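Carbon dioxide concentrating mechanism protein (Gloeobacter violaceus, PDB 4JW0) probably forms the pentameric vertices of the carboxysome shell, introducing curvature into the otherwise flat hexagonal layers that enclose RuBisCO. Local coordinates at the interface of chains A and B. Sequence-based numbering; all coordinates share one arbitrary frame. Chains: chain A/B, Carbon dioxide concentrating mechanism protein.

Contact 1: the interface of chains A and B. Residues chain A 61, 64, 70-74; chain B 61-62, 65.
A:Arg64 and B:Gln65 reach toward each other tip to tip and stack, the guanidinium and amide planes turned only 8° apart. The amide nitrogen NE2 of B:Gln65 sits over the centre of the guanidinium, 3.5 Å from CZ of A:Arg64. Arginine suits this place because its flat head offers a face and an edge at once: at the edge, in plane, NH1 of A:Arg64 gives a nearly straight hydrogen bond (167° at H) to the hydroxyl OG of B:Ser61, 2.9 Å away. The amide is itself kept from turning, since NE2 of B:Gln65 donates to the carbonyl O of B:Ser61 at 3.1 Å. CG of B:Gln65 packs on CD of A:Arg64 at 3.6 Å, and the bend at chi2 (-47°) then lays the amide over the guanidinium. Beside the stack, CB of the small B:Ala62 lies 3.7 Å from the carbonyl C of A:Pro73. The other flank is looser. A:Lys71 and A:Glu70 are poorly ordered, and a water 2.8 Å from the backbone O of A:Lys71 also meets the backbone O of B:Gln65. The patch joins the 3-10 helix 60-64 of chain A and the loop running into its strand 76-81 to the 3-10 helix 60-65 of chain B.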
# COMPACT_ATOMS: atom_id res chain seq x y z
N SER A 61 1.70 -3.54 -8.19
CA SER A 61 2.38 -4.15 -9.33
C SER A 61 1.54 -5.23 -10.01
O SER A 61 1.83 -5.63 -11.14
CB SER A 61 3.74 -4.71 -8.91
OG SER A 61 3.61 -5.66 -7.87
N ARG A 64 0.57 -4.55 -13.56
CA ARG A 64 1.54 -4.70 -14.64
C ARG A 64 1.58 -6.13 -15.18
O ARG A 64 2.34 -6.41 -16.10
CB ARG A 64 2.94 -4.28 -14.17
CG ARG A 64 3.00 -2.85 -13.65
CD ARG A 64 4.42 -2.29 -13.67
NE ARG A 64 5.41 -3.16 -13.02
CZ ARG A 64 5.79 -3.06 -11.74
NH1 ARG A 64 5.26 -2.15 -10.94
NH2 ARG A 64 6.71 -3.88 -11.26
N GLU A 70 3.67 -4.70 -18.69
CA GLU A 70 4.81 -5.04 -17.84
C GLU A 70 5.63 -3.82 -17.40
O GLU A 70 6.09 -3.76 -16.26
CB GLU A 70 5.71 -6.03 -18.58
CG GLU A 70 6.88 -6.54 -17.74
CD GLU A 70 7.85 -7.37 -18.55
OE1 GLU A 70 7.95 -7.16 -19.78
OE2 GLU A 70 8.52 -8.25 -17.96
N LYS A 71 5.81 -2.86 -18.30
CA LYS A 71 6.62 -1.69 -18.00
C LYS A 71 5.80 -0.40 -18.01
O LYS A 71 6.34 0.68 -18.22
CB LYS A 71 7.78 -1.58 -18.99
CG LYS A 71 8.91 -2.57 -18.74
CD LYS A 71 10.14 -2.23 -19.59
CE LYS A 71 11.42 -2.80 -18.99
NZ LYS A 71 12.62 -2.45 -19.80
N ARG A 72 4.49 -0.52 -17.78
CA ARG A 72 3.63 0.65 -17.68
C ARG A 72 3.52 1.13 -16.24
O ARG A 72 3.44 0.33 -15.32
CB ARG A 72 2.23 0.33 -18.19
CG ARG A 72 2.12 0.26 -19.69
CD ARG A 72 0.67 0.16 -20.11
NE ARG A 72 0.54 -0.02 -21.55
CZ ARG A 72 -0.35 -0.81 -22.14
NH1 ARG A 72 -1.23 -1.51 -21.42
NH2 ARG A 72 -0.38 -0.90 -23.46
N PRO A 73 3.51 2.46 -16.05
CA PRO A 73 3.38 3.02 -14.70
C PRO A 73 1.94 3.02 -14.21
O PRO A 73 1.38 4.06 -13.86
CB PRO A 73 3.91 4.45 -14.86
CG PRO A 73 3.66 4.78 -16.30
CD PRO A 73 3.81 3.50 -17.06
N VAL A 74 1.34 1.83 -14.18
CA VAL A 74 -0.05 1.66 -13.75
C VAL A 74 -0.11 0.90 -12.43
O VAL A 74 0.65 -0.05 -12.22
CB VAL A 74 -0.89 0.90 -14.80
CG1 VAL A 74 -1.12 1.76 -16.01
CG2 VAL A 74 -0.22 -0.42 -15.18
N SER B 61 5.65 0.93 -7.01
CA SER B 61 6.70 0.61 -7.97
C SER B 61 6.34 1.05 -9.39
O SER B 61 7.20 1.07 -10.27
CB SER B 61 7.01 -0.88 -7.94
OG SER B 61 5.84 -1.64 -8.19
N ALA B 62 5.07 1.38 -9.61
CA ALA B 62 4.63 1.99 -10.86
C ALA B 62 5.50 3.19 -11.21
O ALA B 62 5.78 3.45 -12.38
CB ALA B 62 3.19 2.42 -10.75
N GLN B 65 8.63 2.74 -13.41
CA GLN B 65 8.49 2.17 -14.75
C GLN B 65 8.84 3.17 -15.84
O GLN B 65 9.09 2.79 -16.99
CB GLN B 65 7.08 1.62 -14.95
CG GLN B 65 6.69 0.54 -13.95
CD GLN B 65 7.77 -0.52 -13.79
OE1 GLN B 65 8.21 -1.13 -14.76
NE2 GLN B 65 8.21 -0.73 -12.55
O HOH W 1 8.17 2.19 -19.68

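Contact 2: the interface of chains A and B. Residues chain A 16, 73; chain B 46-47, 66, 78.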
# COMPACT_ATOMS: atom_id res chain seq x y z
N GLU A 16 2.47 10.06 -20.28
CA GLU A 16 3.62 9.21 -20.54
C GLU A 16 3.29 8.32 -21.74
O GLU A 16 2.22 7.72 -21.79
CB GLU A 16 3.94 8.36 -19.31
CG GLU A 16 4.59 9.12 -18.17
CD GLU A 16 6.04 9.47 -18.45
OE1 GLU A 16 6.63 8.88 -19.38
OE2 GLU A 16 6.59 10.33 -17.73
N PRO A 73 3.51 2.46 -16.05
CA PRO A 73 3.38 3.02 -14.70
C PRO A 73 1.94 3.02 -14.21
O PRO A 73 1.38 4.06 -13.86
CB PRO A 73 3.91 4.45 -14.86
CG PRO A 73 3.66 4.78 -16.30
CD PRO A 73 3.81 3.50 -17.06
N GLY B 46 7.37 13.90 -15.02
CA GLY B 46 8.10 13.96 -16.27
C GLY B 46 7.19 14.27 -17.45
O GLY B 46 7.60 14.14 -18.60
N VAL B 47 5.96 14.67 -17.15
CA VAL B 47 4.99 15.02 -18.17
C VAL B 47 4.97 16.54 -18.37
O VAL B 47 4.88 17.02 -19.50
CB VAL B 47 3.58 14.53 -17.78
CG1 VAL B 47 2.53 15.13 -18.70
CG2 VAL B 47 3.51 13.00 -17.82
N VAL B 66 8.87 4.45 -15.49
CA VAL B 66 9.20 5.50 -16.44
C VAL B 66 10.70 5.49 -16.72
O VAL B 66 11.51 5.42 -15.79
CB VAL B 66 8.79 6.88 -15.90
CG1 VAL B 66 9.16 7.98 -16.88
CG2 VAL B 66 7.29 6.91 -15.61
N VAL B 78 3.37 11.28 -11.76
CA VAL B 78 2.35 11.81 -12.66
C VAL B 78 2.43 11.04 -13.98
O VAL B 78 3.50 10.97 -14.59
CB VAL B 78 2.56 13.32 -12.93
CG1 VAL B 78 1.56 13.82 -13.96
CG2 VAL B 78 2.43 14.12 -11.64
O HOH W 2 6.00 11.36 -15.07
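A:Glu16 lays its carboxylate against the isopropyl group of B:Val66, the two side chains crossing at about a right angle, in this interface between neighbouring subunits of a CcmL/EutN-family pentamer. The glutamate sits in the loop immediately before the 3-10 helix 17-19. From CB the chain runs with CG anti to the carbonyl carbon (chi1 -74°). CG meets the methyl CG2 of B:Val47 at 4.0 Å. A second turn at chi2, also -74°, carries the carboxylate carbon CD to within 3.8 Å of CG1 of B:Val66. At the tip, OE1 of A:Glu16 lies 3.7 Å from that same methyl and OE2 3.6 Å, and OE2 also takes up a water at 2.9 Å. This water replaces direct polar contact between the chains: it lies 2.9 Å from the backbone N of B:Gly46 and 2.6 Å from the carbonyl O of B:Val78, at strand 76-81. Glutamate suits the place because its CG methylene can touch B:Val47 while the flat carboxylate lies on B:Val66 and reaches the water. Glycine brings its amide to the water without a side chain of its own, and B:Val66 turns both methyls to the carboxylate. Toward A:Pro73 the packing is thinner, its CB standing 4.2 Å from CG2 of B:Val66.

Contact 3: the interface of chains A and B. Residues chain A 41, 73-76; chain B 1, 58-59, 62, 79.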
# COMPACT_ATOMS: atom_id res chain seq x y z
N GLU A 41 -11.19 4.84 -7.25
CA GLU A 41 -9.90 4.50 -7.84
C GLU A 41 -10.07 4.59 -9.34
O GLU A 41 -11.13 4.25 -9.87
CB GLU A 41 -9.48 3.07 -7.45
CG GLU A 41 -8.05 2.70 -7.87
CD GLU A 41 -6.99 3.21 -6.90
OE1 GLU A 41 -7.31 3.45 -5.72
OE2 GLU A 41 -5.82 3.38 -7.31
N PRO A 73 3.51 2.46 -16.05
CA PRO A 73 3.38 3.02 -14.70
C PRO A 73 1.94 3.02 -14.21
O PRO A 73 1.38 4.06 -13.86
CB PRO A 73 3.91 4.45 -14.86
CG PRO A 73 3.66 4.78 -16.30
CD PRO A 73 3.81 3.50 -17.06
N VAL A 74 1.34 1.83 -14.18
CA VAL A 74 -0.05 1.66 -13.75
C VAL A 74 -0.11 0.90 -12.43
O VAL A 74 0.65 -0.05 -12.22
CB VAL A 74 -0.89 0.90 -14.80
CG1 VAL A 74 -1.12 1.76 -16.01
CG2 VAL A 74 -0.22 -0.42 -15.18
N ASP A 75 -1.02 1.32 -11.55
CA ASP A 75 -1.08 0.75 -10.21
C ASP A 75 -2.49 0.29 -9.83
O ASP A 75 -2.76 0.01 -8.66
CB ASP A 75 -0.59 1.78 -9.19
CG ASP A 75 -1.54 2.94 -9.03
OD1 ASP A 75 -2.42 3.10 -9.90
OD2 ASP A 75 -1.43 3.69 -8.03
N ALA A 76 -3.38 0.21 -10.81
CA ALA A 76 -4.72 -0.32 -10.58
C ALA A 76 -5.25 -0.90 -11.88
O ALA A 76 -5.11 -0.31 -12.95
CB ALA A 76 -5.64 0.76 -10.07
N MET B 1 -4.87 4.16 -9.80
CA MET B 1 -4.49 5.59 -9.94
C MET B 1 -5.53 6.46 -9.26
O MET B 1 -6.65 6.02 -9.00
CB MET B 1 -4.37 5.99 -11.41
CG MET B 1 -3.22 5.30 -12.16
SD MET B 1 -3.56 3.61 -12.68
CE MET B 1 -4.73 3.89 -14.01
N SER B 58 0.05 7.61 -10.21
CA SER B 58 0.17 6.25 -9.69
C SER B 58 1.11 6.22 -8.48
O SER B 58 2.00 7.05 -8.34
CB SER B 58 0.71 5.31 -10.77
OG SER B 58 -0.21 5.23 -11.85
N ARG B 59 0.90 5.22 -7.63
CA ARG B 59 1.71 5.03 -6.44
C ARG B 59 2.43 3.68 -6.49
O ARG B 59 1.99 2.73 -7.14
CB ARG B 59 0.84 5.08 -5.19
CG ARG B 59 0.13 6.39 -4.94
CD ARG B 59 -0.71 6.27 -3.68
NE ARG B 59 -1.44 7.48 -3.33
CZ ARG B 59 -2.73 7.69 -3.57
NH1 ARG B 59 -3.46 6.77 -4.19
NH2 ARG B 59 -3.29 8.82 -3.19
N ALA B 62 5.07 1.38 -9.61
CA ALA B 62 4.63 1.99 -10.86
C ALA B 62 5.50 3.19 -11.21
O ALA B 62 5.78 3.45 -12.38
CB ALA B 62 3.19 2.42 -10.75
N ILE B 79 1.33 10.43 -14.41
CA ILE B 79 1.35 9.67 -15.66
C ILE B 79 0.65 10.41 -16.80
O ILE B 79 0.87 10.10 -17.97
CB ILE B 79 0.78 8.23 -15.50
CG1 ILE B 79 -0.69 8.25 -15.09
CG2 ILE B 79 1.61 7.45 -14.49
CD1 ILE B 79 -1.35 6.87 -15.16
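The loop A:Pro73 to A:Asp75 crosses the end of strand 54-59 of chain B at B:Ser58 and B:Arg59, with A:Val74 extended. The backbone N of B:Arg59 donates a hydrogen bond to OD2 of A:Asp75 at 2.8 Å, coming from above the carboxylate plane. CG of A:Asp75 stands between its backbone N and carbonyl carbon (chi1 70°), which turns the acid toward chain B. The other oxygen, OD1, accepts a hydrogen bond from the terminal amine N of B:Met1 at 2.7 Å on its syn side. That amine is shared with A:Glu41, whose OE2 accepts another at 2.8 Å on the anti side. Two acids suit an amino terminus, whose probable positive charge would offset part of theirs; the guanidinium of B:Arg59, in contact with neither, may offset more. An alanine in place of A:Asp75 would probably leave the amide of B:Arg59 without its acceptor and the amine of B:Met1 with one of its acid partners lost. The hydroxyl OG of the short B:Ser58 donates to the carbonyl O of A:Pro73 at 2.8 Å. CB of A:Pro73 packs on the branch methyl CG2 of B:Ile79 at 3.8 Å. By fastening one subunit's N-terminus and strand 54-59 to its neighbour, the site helps hold the pentamer together.

A:Pro73 belongs to all three contacts, which spread around it as parts of a single subunit boundary. Contact 1 and contact 3 lie nearest, the centres of their C-alpha atoms about 7 Å apart, and share A:Val74 and B:Ala62 as well. Contact 2 is about 11 Å from contact 1 and about 10 Å from contact 3. Strand 76-81 of chain B serves both contact 2 and contact 3, while its 3-10 helix 60-65 serves contact 1 and contact 3. The chains meet through different surfaces, so repeating this boundary from copy to copy can close the ring of five.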